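Local coordinates for protein ADP-ribosylglycohydrolase (Thermus thermophilus, PDB 2YZV) that belongs to the ADP-ribosylglycohydrolase family and has a helical fold that binds two magnesium ions, at residues 139-143 with 293-297; 178-184 with 262-267. The contacts are given in a common frame with arbitrary orientation. Residue numbers count along the deposited sequence, not the author numbering.

Overall arrangement
The modelled chain is helices and loops, with no strand. Contact 1 joins the C-terminal part of helix 135-141 to helix 283-298 near the C-terminus. Contact 2 joins the end of helix 162-179, and the turn after it, to helix 252-267. Contact 2 is nested inside the chain loop that contact 1 closes. Their centres lie about 15 Å apart, and they touch. Arg-180 NE makes a salt bridge of 2.9 Å to Glu-142 OE2, and Leu-139 CD1 packs 4.2 Å from Leu-179 CD1. Helix 4-26 borders both contacts. Helix 252-267 begins at the magnesium ions, bound by Thr-56, Asp-58, Asp-251, Asp-253 and Thr-254; contact 2 uses its other end.

Contact 1 of 2, residues 139-143 with 293-297; sequences LAYEN and LYRMS
Leu-139 and Ala-140 are helical, near the C-terminal end of their helix. Tyr-141 has phi/psi -113/26, and Glu-142 and Asn-143 lie in the loop or turn that follows. Residues 293-297 belong to helix 283-298. The backbones come very close: CA to CA is 4.5 Å for Ala-140 and Ser-297, and 5.3 Å for Leu-139 and Tyr-294. Ala-140 CA makes a CA-H...O contact of 3.3 Å to Leu-293 O. Ala-140 O lies 3.3 Å from Ser-297 CA, and Leu-139 O lies 3.2 Å from Ser-297 CB. Small residues, Ala-140 and Ser-297, permit this helix-to-helix approach within the all-helical fold. Ala-140 CB packs on Leu-293 CD2 (3.8 Å) and Met-296 SD (3.9 Å). Leu-139 CB meets Leu-293 CB at 3.9 Å, and Leu-293 also packs on helix 57-72. Met-296 is extended (chi1 and chi2 t), which brings its CE to 3.5 Å from Tyr-141 OH. Ser-297 has a p rotamer, and its OG donates a hydrogen bond to Tyr-294 O (2.6 Å). Asn-143 ND2 gives a weak hydrogen bond to Ser-297 O (3.0 Å), while its OD1 probably accepts one from Arg-180 NH2. One water bridges Glu-142 OE1 (2.9 Å), Asn-143 ND2 (3.0 Å) and Ser-297 OG (2.8 Å).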
# COMPACT_ATOMS: atom_id res chain seq x y z
N LEU A 139 5.57 9.67 -0.79
CA LEU A 139 6.96 9.98 -0.45
C LEU A 139 7.48 11.16 -1.27
O LEU A 139 8.18 12.02 -0.74
CB LEU A 139 7.86 8.76 -0.68
CG LEU A 139 8.22 7.93 0.55
CD1 LEU A 139 6.97 7.39 1.23
CD2 LEU A 139 9.12 6.79 0.12
N ALA A 140 7.14 11.18 -2.55
CA ALA A 140 7.62 12.25 -3.43
C ALA A 140 6.73 13.49 -3.48
O ALA A 140 7.23 14.60 -3.64
CB ALA A 140 7.81 11.70 -4.85
N TYR A 141 5.43 13.32 -3.32
CA TYR A 141 4.51 14.45 -3.39
C TYR A 141 3.82 14.79 -2.07
O TYR A 141 2.75 15.37 -2.04
CB TYR A 141 3.47 14.20 -4.49
CG TYR A 141 4.05 14.34 -5.87
CD1 TYR A 141 4.11 15.58 -6.50
CD2 TYR A 141 4.58 13.23 -6.54
CE1 TYR A 141 4.69 15.72 -7.76
CE2 TYR A 141 5.16 13.37 -7.80
CZ TYR A 141 5.21 14.61 -8.40
OH TYR A 141 5.79 14.77 -9.64
N GLU A 142 4.48 14.42 -0.97
CA GLU A 142 3.97 14.66 0.37
C GLU A 142 3.45 16.08 0.59
O GLU A 142 2.39 16.28 1.18
CB GLU A 142 5.07 14.41 1.40
CG GLU A 142 4.62 14.58 2.84
CD GLU A 142 5.77 14.89 3.78
OE1 GLU A 142 6.88 14.36 3.56
OE2 GLU A 142 5.57 15.65 4.75
N ASN A 143 4.21 17.06 0.11
CA ASN A 143 3.87 18.46 0.31
C ASN A 143 3.02 19.13 -0.76
O ASN A 143 2.67 20.31 -0.62
CB ASN A 143 5.16 19.24 0.53
CG ASN A 143 6.07 18.56 1.53
OD1 ASN A 143 5.69 18.33 2.67
ND2 ASN A 143 7.29 18.24 1.10
N LEU A 293 12.97 9.45 -3.71
CA LEU A 293 11.63 10.03 -3.71
C LEU A 293 11.50 11.09 -2.62
O LEU A 293 10.89 12.13 -2.83
CB LEU A 293 10.58 8.93 -3.52
CG LEU A 293 10.44 7.93 -4.67
CD1 LEU A 293 9.68 6.70 -4.19
CD2 LEU A 293 9.74 8.58 -5.85
N TYR A 294 12.07 10.81 -1.45
CA TYR A 294 12.00 11.76 -0.34
C TYR A 294 12.74 13.05 -0.68
O TYR A 294 12.24 14.15 -0.42
CB TYR A 294 12.58 11.13 0.93
CG TYR A 294 12.59 12.04 2.13
CD1 TYR A 294 11.49 12.84 2.44
CD2 TYR A 294 13.71 12.10 2.96
CE1 TYR A 294 11.50 13.68 3.55
CE2 TYR A 294 13.73 12.94 4.08
CZ TYR A 294 12.63 13.73 4.37
OH TYR A 294 12.65 14.56 5.46
N ARG A 295 13.92 12.92 -1.28
CA ARG A 295 14.71 14.10 -1.65
C ARG A 295 13.92 14.92 -2.67
O ARG A 295 14.03 16.14 -2.72
CB ARG A 295 16.05 13.67 -2.26
CG ARG A 295 16.85 12.73 -1.37
CD ARG A 295 18.07 12.18 -2.09
NE ARG A 295 19.17 13.13 -2.13
CZ ARG A 295 19.89 13.48 -1.07
NH1 ARG A 295 19.63 12.94 0.12
NH2 ARG A 295 20.88 14.35 -1.19
N MET A 296 13.13 14.22 -3.48
CA MET A 296 12.32 14.86 -4.51
C MET A 296 11.22 15.72 -3.87
O MET A 296 10.85 16.76 -4.41
CB MET A 296 11.68 13.78 -5.39
CG MET A 296 10.94 14.30 -6.61
SD MET A 296 10.31 12.95 -7.63
CE MET A 296 8.88 13.72 -8.39
N SER A 297 10.73 15.29 -2.71
CA SER A 297 9.67 16.02 -2.01
C SER A 297 10.20 17.28 -1.34
O SER A 297 9.43 18.19 -1.03
CB SER A 297 9.02 15.13 -0.95
OG SER A 297 9.86 14.97 0.18
O HOH W 1 8.88 16.11 2.53

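Contact 2 of 2, residues 178-184 with 262-267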
# COMPACT_ATOMS: atom_id res chain seq x y z
N ALA A 178 1.16 10.41 8.87
CA ALA A 178 2.08 9.54 9.59
C ALA A 178 3.53 9.97 9.36
O ALA A 178 4.33 10.01 10.30
CB ALA A 178 1.88 8.09 9.15
N LEU A 179 3.87 10.31 8.12
CA LEU A 179 5.23 10.74 7.80
C LEU A 179 5.60 12.02 8.53
O LEU A 179 6.78 12.29 8.78
CB LEU A 179 5.37 10.95 6.29
CG LEU A 179 5.35 9.70 5.42
CD1 LEU A 179 5.30 10.10 3.95
CD2 LEU A 179 6.57 8.83 5.71
N ARG A 180 4.59 12.81 8.86
CA ARG A 180 4.80 14.08 9.55
C ARG A 180 4.81 13.94 11.06
O ARG A 180 4.90 14.93 11.79
CB ARG A 180 3.76 15.09 9.10
CG ARG A 180 3.98 15.52 7.66
CD ARG A 180 2.92 16.47 7.16
NE ARG A 180 3.28 17.02 5.86
CZ ARG A 180 2.54 17.88 5.17
NH1 ARG A 180 1.39 18.31 5.67
NH2 ARG A 180 2.97 18.34 4.00
N GLY A 181 4.70 12.70 11.54
CA GLY A 181 4.74 12.46 12.97
C GLY A 181 3.42 12.47 13.72
O GLY A 181 3.43 12.49 14.95
N ALA A 182 2.30 12.46 13.01
CA ALA A 182 1.01 12.47 13.67
C ALA A 182 0.86 11.22 14.55
O ALA A 182 1.30 10.13 14.17
CB ALA A 182 -0.12 12.52 12.64
N PRO A 183 0.25 11.37 15.73
CA PRO A 183 0.07 10.24 16.64
C PRO A 183 -1.00 9.25 16.17
O PRO A 183 -1.89 9.61 15.39
CB PRO A 183 -0.31 10.92 17.95
CG PRO A 183 -1.10 12.09 17.49
CD PRO A 183 -0.28 12.61 16.32
N LYS A 184 -0.88 8.00 16.62
CA LYS A 184 -1.82 6.95 16.24
C LYS A 184 -3.27 7.37 16.44
O LYS A 184 -4.12 7.10 15.58
CB LYS A 184 -1.53 5.67 17.03
CG LYS A 184 -2.48 4.52 16.68
CD LYS A 184 -2.11 3.21 17.38
CE LYS A 184 -0.83 2.62 16.83
NZ LYS A 184 -0.60 1.25 17.38
N LEU A 262 1.54 2.10 6.21
CA LEU A 262 1.12 2.96 7.31
C LEU A 262 1.99 2.77 8.54
O LEU A 262 2.48 3.75 9.11
CB LEU A 262 -0.35 2.69 7.66
CG LEU A 262 -0.94 3.47 8.84
CD1 LEU A 262 -0.80 4.98 8.62
CD2 LEU A 262 -2.40 3.09 9.01
N ALA A 263 2.17 1.52 8.95
CA ALA A 263 2.98 1.22 10.13
C ALA A 263 4.45 1.55 9.88
O ALA A 263 5.18 1.93 10.80
CB ALA A 263 2.82 -0.25 10.51
N GLY A 264 4.90 1.42 8.63
CA GLY A 264 6.28 1.73 8.31
C GLY A 264 6.54 3.22 8.47
O GLY A 264 7.58 3.63 8.99
N ALA A 265 5.60 4.03 8.02
CA ALA A 265 5.73 5.48 8.14
C ALA A 265 5.61 5.92 9.60
O ALA A 265 6.27 6.87 10.04
CB ALA A 265 4.64 6.18 7.32
N TYR A 266 4.78 5.21 10.35
CA TYR A 266 4.55 5.53 11.76
C TYR A 266 5.68 5.11 12.69
O TYR A 266 6.16 5.91 13.49
CB TYR A 266 3.25 4.87 12.23
CG TYR A 266 2.88 5.20 13.66
CD1 TYR A 266 2.42 6.47 13.99
CD2 TYR A 266 3.03 4.26 14.67
CE1 TYR A 266 2.10 6.80 15.31
CE2 TYR A 266 2.71 4.58 15.99
CZ TYR A 266 2.25 5.85 16.30
OH TYR A 266 1.94 6.17 17.60
N TYR A 267 6.12 3.85 12.58
CA TYR A 267 7.18 3.32 13.43
C TYR A 267 8.59 3.54 12.89
O TYR A 267 9.56 3.57 13.66
CB TYR A 267 6.97 1.82 13.65
CG TYR A 267 5.70 1.44 14.39
CD1 TYR A 267 5.52 1.78 15.73
CD2 TYR A 267 4.70 0.71 13.75
CE1 TYR A 267 4.37 1.39 16.42
CE2 TYR A 267 3.55 0.32 14.43
CZ TYR A 267 3.39 0.65 15.76
OH TYR A 267 2.27 0.23 16.44
O HOH W 2 1.57 1.50 18.83
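Helix 252-267 meets the end of helix 162-179 and the turn that leads to helix 184-189. Leu-262 comes first. Its CB points away, but the side chain returns to put CD1 4.1 Å from Ala-178 CB. One turn later, Ala-265 faces the other segment. Its CB packs on Ala-178 CB (3.8 Å) and Leu-179 CD2 (3.7 Å). The small side chains of Ala-178 and Ala-265 let the helices come close: CA to CA is 5.3 Å for Leu-179 and Ala-265, and 5.2 Å for Ala-178 and Tyr-266. Tyr-266 has the most area covered in this contact. Its ring reaches past the end of helix 162-179 to the turn. Ala-182 O lies at the ring edge, 3.6 Å from Tyr-266 CE1, and Lys-184 N is 3.5 Å from the same CE1. Before these residues, Gly-181, with positive phi, ends helix 162-179 in a Schellman motif; Gly-181 N donates to Ala-178 O (3.0 Å). Pro-183 is the N-cap of the next helix. Tyr-267 ends the segment. A water lies 2.8 Å from Tyr-267 OH and accepts a hydrogen bond from Lys-184 NZ at 2.6 Å. Lys-184 NZ also donates to Phe-232 O, and the lysine makes a cation-pi contact with the Phe-232 ring. The helix-to-helix part thus rests on close apolar fit, while water and Phe-232 tie the Lys-184 end to helices 252-267 and 221-234.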